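Local coordinates for RegF protein (Neisseria gonorrhoeae, PDB 4HOJ) that binds glutathione and calcium ions and, as a stringent starvation protein A homologue of the glutathione S-transferase superfamily, probably serves as a stress regulator, at residues M99-F104 and A155-L159; R124-G128 and Y166-L170; S141-L145 and Y180-I184; W161-H165 and E198-K203. All coordinates share one frame; numbering follows the deposited sequence.

Contact 1: M99-F104 and A155-L159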
loop_
_atom_site.group_PDB
_atom_site.type_symbol
_atom_site.label_atom_id
_atom_site.label_comp_id
_atom_site.label_asym_id
_atom_site.label_seq_id
_atom_site.Cartn_x
_atom_site.Cartn_y
_atom_site.Cartn_z
ATOM N N MET A 99 -8.179 -2.919 4.451
ATOM C CA MET A 99 -9.287 -1.971 4.236
ATOM C C MET A 99 -9.260 -1.404 2.835
ATOM O O MET A 99 -10.304 -1.239 2.204
ATOM C CB MET A 99 -9.259 -0.843 5.249
ATOM C CG MET A 99 -9.490 -1.304 6.682
ATOM S SD MET A 99 -9.976 0.062 7.733
ATOM C CE MET A 99 -8.437 0.981 7.774
ATOM N N GLU A 100 -8.089 -1.122 2.263
ATOM C CA GLU A 100 -8.023 -0.588 0.922
ATOM C C GLU A 100 -8.530 -1.572 -0.050
ATOM O O GLU A 100 -9.241 -1.229 -1.009
ATOM C CB GLU A 100 -6.610 -0.104 0.476
ATOM C CG GLU A 100 -6.079 1.289 0.918
ATOM C CD GLU A 100 -7.088 2.515 1.071
ATOM O OE1 GLU A 100 -7.012 3.585 0.404
ATOM O OE2 GLU A 100 -7.873 2.351 1.915
ATOM N N LYS A 101 -8.180 -2.851 0.140
ATOM C CA LYS A 101 -8.516 -3.877 -0.850
ATOM C C LYS A 101 -9.950 -4.432 -0.714
ATOM O O LYS A 101 -10.501 -4.929 -1.685
ATOM C CB LYS A 101 -7.513 -5.037 -0.705
ATOM C CG LYS A 101 -7.784 -6.254 -1.569
ATOM C CD LYS A 101 -6.557 -7.156 -1.630
ATOM C CE LYS A 101 -6.879 -8.406 -2.409
ATOM N NZ LYS A 101 -5.701 -9.268 -2.689
ATOM N N GLU A 102 -10.515 -4.339 0.493
ATOM C CA GLU A 102 -11.797 -5.018 0.791
ATOM C C GLU A 102 -12.929 -4.068 1.144
ATOM O O GLU A 102 -14.103 -4.496 1.168
ATOM C CB GLU A 102 -11.602 -6.002 1.952
ATOM C CG GLU A 102 -10.531 -7.034 1.675
ATOM C CD GLU A 102 -10.153 -7.837 2.896
ATOM O OE1 GLU A 102 -10.887 -7.810 3.895
ATOM O OE2 GLU A 102 -9.073 -8.468 2.853
ATOM N N LEU A 103 -12.633 -2.818 1.455
ATOM C CA LEU A 103 -13.684 -1.813 1.764
ATOM C C LEU A 103 -13.612 -0.642 0.817
ATOM O O LEU A 103 -14.614 -0.267 0.199
ATOM C CB LEU A 103 -13.552 -1.317 3.199
ATOM C CG LEU A 103 -13.888 -2.307 4.310
ATOM C CD1 LEU A 103 -13.551 -1.656 5.646
ATOM C CD2 LEU A 103 -15.385 -2.721 4.272
ATOM N N PHE A 104 -12.434 -0.056 0.669
ATOM C CA PHE A 104 -12.326 1.199 -0.082
ATOM C C PHE A 104 -12.354 0.991 -1.579
ATOM O O PHE A 104 -12.594 1.941 -2.328
ATOM C CB PHE A 104 -11.181 2.094 0.445
ATOM C CG PHE A 104 -11.545 2.736 1.751
ATOM C CD1 PHE A 104 -11.350 2.058 2.960
ATOM C CD2 PHE A 104 -12.180 3.979 1.792
ATOM C CE1 PHE A 104 -11.738 2.595 4.141
ATOM C CE2 PHE A 104 -12.553 4.581 2.997
ATOM C CZ PHE A 104 -12.336 3.862 4.189
ATOM N N ALA A 155 -8.057 6.459 8.720
ATOM C CA ALA A 155 -8.303 5.970 7.345
ATOM C C ALA A 155 -9.773 5.476 7.188
ATOM O O ALA A 155 -10.366 5.638 6.132
ATOM C CB ALA A 155 -7.300 4.873 7.042
ATOM N N LEU A 156 -10.331 4.875 8.239
ATOM C CA LEU A 156 -11.666 4.333 8.153
ATOM C C LEU A 156 -12.760 5.390 8.370
ATOM O O LEU A 156 -13.853 5.252 7.839
ATOM C CB LEU A 156 -11.787 3.249 9.229
ATOM C CG LEU A 156 -13.168 2.573 9.331
ATOM C CD1 LEU A 156 -13.571 1.886 8.006
ATOM C CD2 LEU A 156 -13.132 1.539 10.470
ATOM N N ALA A 157 -12.453 6.471 9.097
ATOM C CA ALA A 157 -13.495 7.382 9.579
ATOM C C ALA A 157 -14.339 7.959 8.427
ATOM O O ALA A 157 -15.526 8.093 8.602
ATOM C CB ALA A 157 -12.844 8.500 10.430
ATOM N N PRO A 158 -13.779 8.380 7.296
ATOM C CA PRO A 158 -14.663 8.956 6.247
ATOM C C PRO A 158 -15.687 8.007 5.717
ATOM O O PRO A 158 -16.765 8.470 5.279
ATOM C CB PRO A 158 -13.682 9.390 5.174
ATOM C CG PRO A 158 -12.362 9.652 6.001
ATOM C CD PRO A 158 -12.358 8.474 6.913
ATOM N N LEU A 159 -15.400 6.707 5.701
ATOM C CA LEU A 159 -16.417 5.728 5.307
ATOM C C LEU A 159 -17.515 5.619 6.336
ATOM O O LEU A 159 -18.683 5.683 5.992
ATOM C CB LEU A 159 -15.772 4.380 5.041
ATOM C CG LEU A 159 -16.745 3.194 4.871
ATOM C CD1 LEU A 159 -17.728 3.500 3.744
ATOM C CD2 LEU A 159 -15.946 1.942 4.565
#

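Contact 2: R124-G128 and Y166-L170. With CA (calcium ion), chain B.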
loop_
_atom_site.group_PDB
_atom_site.type_symbol
_atom_site.label_atom_id
_atom_site.label_comp_id
_atom_site.label_asym_id
_atom_site.label_seq_id
_atom_site.Cartn_x
_atom_site.Cartn_y
_atom_site.Cartn_z
ATOM N N ARG A 124 -22.340 -1.416 -2.185
ATOM C CA ARG A 124 -23.026 -1.033 -0.969
ATOM C C ARG A 124 -23.245 -2.269 -0.093
ATOM O O ARG A 124 -22.991 -2.231 1.127
ATOM C CB ARG A 124 -24.352 -0.402 -1.404
ATOM C CG ARG A 124 -25.275 0.149 -0.352
ATOM C CD ARG A 124 -26.435 0.874 -1.051
ATOM N NE ARG A 124 -25.985 1.953 -1.950
ATOM C CZ ARG A 124 -26.172 1.996 -3.271
ATOM N NH1 ARG A 124 -26.815 1.030 -3.911
ATOM N NH2 ARG A 124 -25.707 3.031 -3.969
ATOM N N GLU A 125 -23.667 -3.362 -0.709
ATOM C CA GLU A 125 -23.851 -4.600 0.008
ATOM C C GLU A 125 -22.554 -5.087 0.622
ATOM O O GLU A 125 -22.512 -5.500 1.789
ATOM C CB GLU A 125 -24.344 -5.635 -0.991
ATOM C CG GLU A 125 -24.610 -7.003 -0.410
ATOM C CD GLU A 125 -26.041 -7.136 0.067
ATOM O OE1 GLU A 125 -26.653 -6.082 0.377
ATOM O OE2 GLU A 125 -26.553 -8.277 0.115
ATOM N N ALA A 126 -21.484 -5.048 -0.166
ATOM C CA ALA A 126 -20.198 -5.554 0.335
ATOM C C ALA A 126 -19.648 -4.732 1.477
ATOM O O ALA A 126 -19.049 -5.256 2.394
ATOM C CB ALA A 126 -19.175 -5.670 -0.803
ATOM N N ILE A 127 -19.891 -3.433 1.450
ATOM C CA ILE A 127 -19.425 -2.601 2.553
ATOM C C ILE A 127 -20.198 -2.917 3.822
ATOM O O ILE A 127 -19.580 -3.076 4.869
ATOM C CB ILE A 127 -19.556 -1.101 2.212
ATOM C CG1 ILE A 127 -18.562 -0.732 1.092
ATOM C CG2 ILE A 127 -19.400 -0.235 3.489
ATOM C CD1 ILE A 127 -18.805 0.677 0.499
ATOM N N GLY A 128 -21.518 -3.085 3.723
ATOM C CA GLY A 128 -22.278 -3.406 4.914
ATOM C C GLY A 128 -21.843 -4.736 5.492
ATOM O O GLY A 128 -21.721 -4.884 6.702
ATOM N N TYR A 166 -24.232 6.745 1.724
ATOM C CA TYR A 166 -24.107 5.592 0.857
ATOM C C TYR A 166 -25.253 4.586 0.969
ATOM O O TYR A 166 -25.279 3.587 0.256
ATOM C CB TYR A 166 -22.811 4.843 1.172
ATOM C CG TYR A 166 -21.510 5.553 0.782
ATOM C CD1 TYR A 166 -21.428 6.390 -0.306
ATOM C CD2 TYR A 166 -20.357 5.275 1.490
ATOM C CE1 TYR A 166 -20.207 7.001 -0.695
ATOM C CE2 TYR A 166 -19.117 5.870 1.104
ATOM C CZ TYR A 166 -19.060 6.696 0.058
ATOM O OH TYR A 166 -17.873 7.288 -0.317
ATOM N N ASP A 167 -26.200 4.836 1.868
ATOM C CA ASP A 167 -27.317 3.916 2.101
ATOM C C ASP A 167 -26.854 2.501 2.510
ATOM O O ASP A 167 -27.472 1.501 2.173
ATOM C CB ASP A 167 -28.264 3.856 0.885
ATOM C CG ASP A 167 -28.892 5.228 0.544
ATOM O OD1 ASP A 167 -29.082 6.041 1.456
ATOM O OD2 ASP A 167 -29.244 5.508 -0.618
ATOM N N VAL A 168 -25.769 2.458 3.272
ATOM C CA VAL A 168 -25.236 1.215 3.782
ATOM C C VAL A 168 -25.994 0.876 5.038
ATOM O O VAL A 168 -26.107 1.693 5.953
ATOM C CB VAL A 168 -23.759 1.341 4.117
ATOM C CG1 VAL A 168 -23.271 0.089 4.946
ATOM C CG2 VAL A 168 -22.954 1.458 2.828
ATOM N N LYS A 169 -26.507 -0.350 5.069
ATOM C CA LYS A 169 -27.242 -0.879 6.200
ATOM C C LYS A 169 -26.388 -1.953 6.891
ATOM O O LYS A 169 -25.903 -2.881 6.230
ATOM C CB LYS A 169 -28.573 -1.460 5.697
ATOM C CG LYS A 169 -28.587 -1.780 4.182
ATOM C CD LYS A 169 -30.017 -2.001 3.634
ATOM C CE LYS A 169 -30.807 -0.691 3.552
ATOM N NZ LYS A 169 -32.137 -0.865 2.894
ATOM N N LEU A 170 -26.147 -1.796 8.195
ATOM C CA LEU A 170 -25.378 -2.795 8.959
ATOM C C LEU A 170 -26.278 -3.699 9.777
ATOM O O LEU A 170 -27.360 -3.285 10.168
ATOM C CB LEU A 170 -24.412 -2.128 9.942
ATOM C CG LEU A 170 -23.443 -1.087 9.384
ATOM C CD1 LEU A 170 -22.566 -0.539 10.468
ATOM C CD2 LEU A 170 -22.590 -1.671 8.248
HETATM CA CA CA B . -29.364 7.388 3.400
HETATM O O HOH W 1 -25.362 -2.343 2.835
HETATM O O HOH W 2 -28.859 8.873 1.335
HETATM O O HOH W 3 -29.683 5.266 4.437
#

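Contact 3: S141-L145 and Y180-I184. With CA (calcium ion), chain E.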
loop_
_atom_site.group_PDB
_atom_site.type_symbol
_atom_site.label_atom_id
_atom_site.label_comp_id
_atom_site.label_asym_id
_atom_site.label_seq_id
_atom_site.Cartn_x
_atom_site.Cartn_y
_atom_site.Cartn_z
ATOM N N SER A 141 -11.924 -3.327 21.816
ATOM C CA SER A 141 -11.101 -2.174 22.146
ATOM C C SER A 141 -11.748 -0.823 21.769
ATOM O O SER A 141 -12.654 -0.758 20.927
ATOM C CB SER A 141 -9.748 -2.302 21.467
ATOM O OG SER A 141 -8.885 -3.086 22.272
ATOM N N LYS A 142 -11.251 0.249 22.392
ATOM C CA LYS A 142 -11.777 1.611 22.212
ATOM C C LYS A 142 -11.540 2.089 20.791
ATOM O O LYS A 142 -12.411 2.738 20.193
ATOM C CB LYS A 142 -11.124 2.591 23.200
ATOM C CG LYS A 142 -11.722 4.026 23.252
ATOM C CD LYS A 142 -11.372 4.736 24.605
ATOM C CE LYS A 142 -11.643 6.259 24.580
ATOM N NZ LYS A 142 -10.370 7.071 24.422
ATOM N N TYR A 143 -10.368 1.777 20.238
ATOM C CA TYR A 143 -10.059 2.184 18.866
ATOM C C TYR A 143 -9.662 0.929 18.096
ATOM O O TYR A 143 -9.517 -0.152 18.690
ATOM C CB TYR A 143 -8.930 3.205 18.858
ATOM C CG TYR A 143 -9.299 4.445 19.631
ATOM C CD1 TYR A 143 -10.009 5.453 19.040
ATOM C CD2 TYR A 143 -8.914 4.582 20.953
ATOM C CE1 TYR A 143 -10.375 6.587 19.758
ATOM C CE2 TYR A 143 -9.262 5.712 21.690
ATOM C CZ TYR A 143 -9.980 6.708 21.078
ATOM O OH TYR A 143 -10.338 7.845 21.772
ATOM N N ILE A 144 -9.458 1.051 16.788
ATOM C CA ILE A 144 -9.234 -0.148 15.987
ATOM C C ILE A 144 -7.983 -0.943 16.417
ATOM O O ILE A 144 -8.024 -2.173 16.423
ATOM C CB ILE A 144 -9.210 0.156 14.482
ATOM C CG1 ILE A 144 -10.484 0.848 14.066
ATOM C CG2 ILE A 144 -9.157 -1.141 13.683
ATOM C CD1 ILE A 144 -10.440 1.239 12.627
ATOM N N LEU A 145 -6.893 -0.278 16.788
ATOM C CA LEU A 145 -5.685 -1.022 17.159
ATOM C C LEU A 145 -5.554 -1.274 18.652
ATOM O O LEU A 145 -4.603 -1.930 19.112
ATOM C CB LEU A 145 -4.424 -0.307 16.689
ATOM C CG LEU A 145 -4.307 -0.161 15.168
ATOM C CD1 LEU A 145 -2.910 0.347 14.874
ATOM C CD2 LEU A 145 -4.562 -1.494 14.470
ATOM N N TYR A 180 -18.398 3.085 18.418
ATOM C CA TYR A 180 -17.048 3.515 18.052
ATOM C C TYR A 180 -17.041 4.683 17.057
ATOM O O TYR A 180 -16.305 5.668 17.267
ATOM C CB TYR A 180 -16.214 2.320 17.515
ATOM C CG TYR A 180 -15.048 2.696 16.619
ATOM C CD1 TYR A 180 -13.785 3.009 17.150
ATOM C CD2 TYR A 180 -15.207 2.740 15.235
ATOM C CE1 TYR A 180 -12.731 3.338 16.333
ATOM C CE2 TYR A 180 -14.165 3.073 14.426
ATOM C CZ TYR A 180 -12.934 3.377 14.969
ATOM O OH TYR A 180 -11.894 3.705 14.129
ATOM N N ALA A 181 -17.839 4.595 15.997
ATOM C CA ALA A 181 -17.831 5.657 15.009
ATOM C C ALA A 181 -18.229 6.965 15.697
ATOM O O ALA A 181 -17.617 7.978 15.412
ATOM C CB ALA A 181 -18.779 5.352 13.894
ATOM N N GLU A 182 -19.252 6.962 16.545
ATOM C CA GLU A 182 -19.622 8.192 17.274
ATOM C C GLU A 182 -18.481 8.787 18.119
ATOM O O GLU A 182 -18.323 10.027 18.190
ATOM C CB GLU A 182 -20.888 7.990 18.120
ATOM C CG GLU A 182 -22.124 7.669 17.279
ATOM C CD GLU A 182 -22.366 8.637 16.116
ATOM O OE1 GLU A 182 -22.296 9.884 16.295
ATOM O OE2 GLU A 182 -22.624 8.135 14.998
ATOM N N ARG A 183 -17.664 7.948 18.735
ATOM C CA ARG A 183 -16.502 8.460 19.454
ATOM C C ARG A 183 -15.519 9.154 18.517
ATOM O O ARG A 183 -15.024 10.217 18.877
ATOM C CB ARG A 183 -15.817 7.355 20.241
ATOM C CG ARG A 183 -16.504 7.120 21.585
ATOM C CD ARG A 183 -15.620 6.324 22.538
ATOM N NE ARG A 183 -14.984 5.211 21.835
ATOM C CZ ARG A 183 -15.550 4.024 21.673
ATOM N NH1 ARG A 183 -16.756 3.776 22.179
ATOM N NH2 ARG A 183 -14.913 3.076 21.027
ATOM N N ILE A 184 -15.243 8.573 17.341
ATOM C CA ILE A 184 -14.361 9.224 16.404
ATOM C C ILE A 184 -14.940 10.575 15.983
ATOM O O ILE A 184 -14.214 11.589 15.907
ATOM C CB ILE A 184 -14.183 8.348 15.162
ATOM C CG1 ILE A 184 -13.573 7.012 15.576
ATOM C CG2 ILE A 184 -13.286 9.071 14.116
ATOM C CD1 ILE A 184 -12.222 7.132 16.349
HETATM CA CA CA E . -22.594 5.834 14.365
HETATM O O HOH W 4 -15.097 0.299 20.602
HETATM O O HOH W 5 -23.651 6.080 12.160
#

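Contact 4: W161-H165 and E198-K203. With CA (calcium ion), chain B.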
loop_
_atom_site.group_PDB
_atom_site.type_symbol
_atom_site.label_atom_id
_atom_site.label_comp_id
_atom_site.label_asym_id
_atom_site.label_seq_id
_atom_site.Cartn_x
_atom_site.Cartn_y
_atom_site.Cartn_z
ATOM N N TRP A 161 -18.457 7.900 8.388
ATOM C CA TRP A 161 -19.250 9.126 8.337
ATOM C C TRP A 161 -20.315 9.032 7.249
ATOM O O TRP A 161 -21.389 9.617 7.422
ATOM C CB TRP A 161 -18.283 10.272 8.033
ATOM C CG TRP A 161 -18.985 11.590 8.013
ATOM C CD1 TRP A 161 -19.246 12.323 6.897
ATOM C CD2 TRP A 161 -19.555 12.312 9.121
ATOM N NE1 TRP A 161 -19.974 13.456 7.230
ATOM C CE2 TRP A 161 -20.133 13.483 8.590
ATOM C CE3 TRP A 161 -19.633 12.074 10.499
ATOM C CZ2 TRP A 161 -20.800 14.418 9.392
ATOM C CZ3 TRP A 161 -20.267 13.021 11.298
ATOM C CH2 TRP A 161 -20.836 14.170 10.734
ATOM N N ARG A 162 -20.024 8.312 6.164
ATOM C CA ARG A 162 -20.835 8.247 4.962
ATOM C C ARG A 162 -21.785 7.077 4.931
ATOM O O ARG A 162 -22.429 6.888 3.871
ATOM C CB ARG A 162 -19.916 8.211 3.702
ATOM C CG ARG A 162 -19.278 9.577 3.406
ATOM C CD ARG A 162 -18.079 9.405 2.426
ATOM N NE ARG A 162 -17.592 10.683 1.964
ATOM C CZ ARG A 162 -16.857 11.551 2.667
ATOM N NH1 ARG A 162 -16.482 11.213 3.922
ATOM N NH2 ARG A 162 -16.419 12.682 2.132
ATOM N N LEU A 163 -21.994 6.341 6.033
ATOM C CA LEU A 163 -22.892 5.181 5.893
ATOM C C LEU A 163 -24.299 5.579 5.500
ATOM O O LEU A 163 -24.903 4.923 4.610
ATOM C CB LEU A 163 -22.946 4.316 7.131
ATOM C CG LEU A 163 -21.589 3.745 7.547
ATOM C CD1 LEU A 163 -21.723 2.945 8.828
ATOM C CD2 LEU A 163 -20.988 2.915 6.434
ATOM N N ASP A 164 -24.860 6.661 6.064
ATOM C CA ASP A 164 -26.183 7.114 5.630
ATOM C C ASP A 164 -26.142 7.598 4.170
ATOM O O ASP A 164 -27.050 7.240 3.343
ATOM C CB ASP A 164 -26.683 8.212 6.588
ATOM C CG ASP A 164 -28.114 8.667 6.299
ATOM O OD1 ASP A 164 -28.836 8.126 5.421
ATOM O OD2 ASP A 164 -28.565 9.604 7.005
ATOM N N HIS A 165 -25.147 8.408 3.816
ATOM C CA HIS A 165 -25.012 8.936 2.461
ATOM C C HIS A 165 -25.001 7.797 1.433
ATOM O O HIS A 165 -25.653 7.887 0.399
ATOM C CB HIS A 165 -23.724 9.798 2.413
ATOM C CG HIS A 165 -23.335 10.272 1.052
ATOM N ND1 HIS A 165 -24.093 11.166 0.335
ATOM C CD2 HIS A 165 -22.292 9.934 0.251
ATOM C CE1 HIS A 165 -23.516 11.390 -0.838
ATOM N NE2 HIS A 165 -22.417 10.665 -0.912
ATOM N N GLU A 198 -19.751 17.864 3.574
ATOM C CA GLU A 198 -19.749 16.612 4.352
ATOM C C GLU A 198 -20.631 16.736 5.590
ATOM O O GLU A 198 -21.277 15.730 5.981
ATOM C CB GLU A 198 -18.305 16.269 4.743
ATOM C CG GLU A 198 -17.489 15.704 3.559
ATOM C CD GLU A 198 -16.019 15.755 3.802
ATOM O OE1 GLU A 198 -15.519 16.506 4.694
ATOM O OE2 GLU A 198 -15.296 15.017 3.082
ATOM N N LYS A 199 -20.743 17.954 6.154
ATOM C CA LYS A 199 -21.677 18.140 7.251
ATOM C C LYS A 199 -23.094 17.848 6.828
ATOM O O LYS A 199 -23.871 17.364 7.670
ATOM C CB LYS A 199 -21.541 19.552 7.819
ATOM C CG LYS A 199 -20.202 19.719 8.531
ATOM C CD LYS A 199 -20.123 21.080 9.230
ATOM C CE LYS A 199 -18.700 21.249 9.844
ATOM N NZ LYS A 199 -18.587 22.671 10.304
ATOM N N ALA A 200 -23.434 18.094 5.574
ATOM C CA ALA A 200 -24.775 17.780 5.037
ATOM C C ALA A 200 -25.108 16.288 4.959
ATOM O O ALA A 200 -26.262 15.900 4.766
ATOM C CB ALA A 200 -24.979 18.436 3.623
ATOM N N MET A 201 -24.080 15.451 5.104
ATOM C CA MET A 201 -24.234 13.967 4.991
ATOM C C MET A 201 -24.807 13.270 6.205
ATOM O O MET A 201 -25.267 12.147 6.084
ATOM C CB MET A 201 -22.908 13.269 4.609
ATOM C CG MET A 201 -22.356 13.806 3.337
ATOM S SD MET A 201 -20.727 13.086 3.072
ATOM C CE MET A 201 -20.395 13.709 1.445
ATOM N N ARG A 202 -24.778 13.914 7.366
ATOM C CA ARG A 202 -25.419 13.381 8.585
ATOM C C ARG A 202 -25.235 14.328 9.752
ATOM O O ARG A 202 -24.455 15.251 9.673
ATOM C CB ARG A 202 -24.921 11.990 8.991
ATOM C CG ARG A 202 -23.470 11.899 9.118
ATOM C CD ARG A 202 -23.010 10.831 10.155
ATOM N NE ARG A 202 -23.113 11.397 11.495
ATOM C CZ ARG A 202 -23.142 10.685 12.618
ATOM N NH1 ARG A 202 -23.213 11.308 13.789
ATOM N NH2 ARG A 202 -23.106 9.360 12.564
ATOM N N LYS A 203 -25.942 14.088 10.853
ATOM C CA LYS A 203 -25.857 15.013 11.987
ATOM C C LYS A 203 -24.605 14.788 12.868
ATOM O O LYS A 203 -24.243 15.636 13.696
ATOM C CB LYS A 203 -27.175 15.006 12.773
ATOM C CG LYS A 203 -28.383 15.272 11.865
ATOM C CD LYS A 203 -29.690 15.572 12.616
ATOM C CE LYS A 203 -30.316 14.322 13.210
ATOM N NZ LYS A 203 -31.680 14.583 13.760
HETATM CA CA CA B . -29.364 7.388 3.400
HETATM O O HOH W 6 -23.713 9.761 5.917
HETATM O O HOH W 2 -28.859 8.873 1.335
HETATM O O HOH W 3 -29.683 5.266 4.437
#

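Contact 1: M99-F104 and A155-L159
The ring of F104 points its CZ end at A155, L156 and L159, and the shortest approaches of this buried contact are made there. F104 CZ stands 3.6 Å from L159 CB and 3.3 Å from A155 O, both oblique to the ring, while L156 CA lies at the ring edge, near its plane. The first torsion (chi1 -74°) sets CG beside the backbone N and sends the ring toward helix 151-161.

On the M99 side the packing is between flexible apolar chains. M99 and L156 cross at about a right angle, with M99 SD 4.0 Å from L156 CB; a bend at chi3 (-69°) carries the methyl on, so that M99 CE comes within 4.1 Å of A155 CB. L103 adds looser contacts, its CD1 4.3 Å from L156 CD1.

These residues belong to the all-helical C-terminal domain of the glutathione transferase fold, where helix 86-102 ends against helix 151-161, and E100 on the same turn touches bound glutathione.

No hydrogen bond crosses directly; R17 of helix 13-25 links the two sides instead, its NE bonded to A155 O while it also makes a cation-pi contact with F104 and a salt bridge to E100. M99 O takes two backbone donors, L103 N and F104 N, each at 2.9 Å, at the break before helix 104-111.

Contact 2: R124-G128 and Y166-L170
The calcium-bearing loop 166-170 runs beside helix 117-134, and R124 reaches out from that helix to grip the backbone of Y166. R124 NE donates to Y166 O at 2.8 Å; the N-H...O angle of 139° makes the bond noticeably bent, although the oxygen lies near the guanidinium plane. R124 CG stands opposite the backbone N, and a turn at chi3 (-57°) brings NE round to the carbonyl. The extended stem separately puts R124 CD 3.4 Å from D167 O.

This loop joins helix 151-161 to helix 175-185 in the glutathione transferase helical domain. D167 has positive phi and directs OD1 to the calcium ion at 2.4 Å; D164, through O and OD1, and two waters also bind the ion. Y166 OH is bonded to E111, on helix 104-111.

Farther along, V168 provides the apolar fit by dividing its two methyls: CG2 meets I127 CG2 at 4.0 Å, and CG1 rests 3.6 Å from G128 CA, where the backbones run close. L170 CD2 adds a contact 3.7 Å from G128 O. One water bridges helix and loop, 2.9 Å from R124 O and 3.2 Å from K169 N, accepting from the latter.

Contact 3: S141-L145 and Y180-I184
Y180 is the main bump on helix 175-185, standing out toward loop 141-145 and filling the hollow between K142, Y143 and I144. K142 O lies at the ring edge, near its plane, 3.3 Å from Y180 CD1. At the far end the side chain of I144 crosses the tyrosine at about a right angle, with I144 CG1 3.2 Å from Y180 OH. I184 CG1 stands 3.7 Å above one face of that ring, toward its rim, while I184 CD1 fits against the edge of the Y143 ring, 3.9 Å from Y143 CD1.

R183, the neighbouring ridge, bends at chi3 (-44°) to lay one guanidinium face over Y180 CA and turns its edge to the loop: R183 NH2 donates to K142 O at 2.7 Å with an angle of 152°, in the carbonyl plane and on a lone pair. NH2 also donates to a water at 2.8 Å, which in turn bonds S141 O. R183 NE, buried under K142 CG, finds no polar partner.

D153 OD1 receives both Y180 OH and I144 N. With S150 just before helix 151-161, D153 fits the Ser-X-X-Asp pattern of the N-capping box known from glutathione transferases, here tied to the preceding loop.

Contact 4: W161-H165 and E198-K203
R202 lies across the W161 indole: its CG sits 3.6 Å from the centroid of the six-membered ring, almost on the ring normal, in a CH-pi contact. A bend at chi3 then brings R202 NE to 3.3 Å from W161 CZ3, with the guanidinium tilted 28° from the indole and salt-bridged to E182.

At the indole edge, W161 NE1 donates to E198 O at 2.9 Å, from above the carbonyl plane; M201 N reaches the same oxygen from the opposite face, just as the chain enters a type I turn from K199 to R202. R162 NH2 meets E198 OE2 at 2.8 Å on the anti side of the carboxylate, 25° out of its plane, with the guanidinium and carboxylate planes nearly perpendicular (88°).

M201, extended beyond CG, lays SD 4.0 Å above the plane of the R162 guanidinium, offset toward its rim, and at the indole edge in a Met-aromatic contact; its CE stands above the centre of the H165 ring. A water joins W161 O, H165 N and M201 O.

The last modelled residues thus fold onto the loop after helix 151-161, where D164 binds calcium through O and OD1 at one of the protein's two metal sites.

In the fold
Contact 1 is the buried one, its centre about 7 Å from the centre of the chain; it has no hydrogen bond across its segments and packs mainly apolar side chains. Contacts 2, 3 and 4, centred about 14 to 17 Å from the same point, are partly buried and add arginine bonds, bridging waters and calcium. Contacts 1 and 2 join through L159, whose CD1 packs 3.8 Å from Y166 CE2, and contact 1 meets contact 3 through L156 and I144. Contacts 2 and 4 share a calcium ion and two waters, D164 and D167 supplying protein ligands. Contacts 3 and 4 meet in a salt bridge, E182 OE2 to R202 NH2 at 2.8 Å, beside the second calcium.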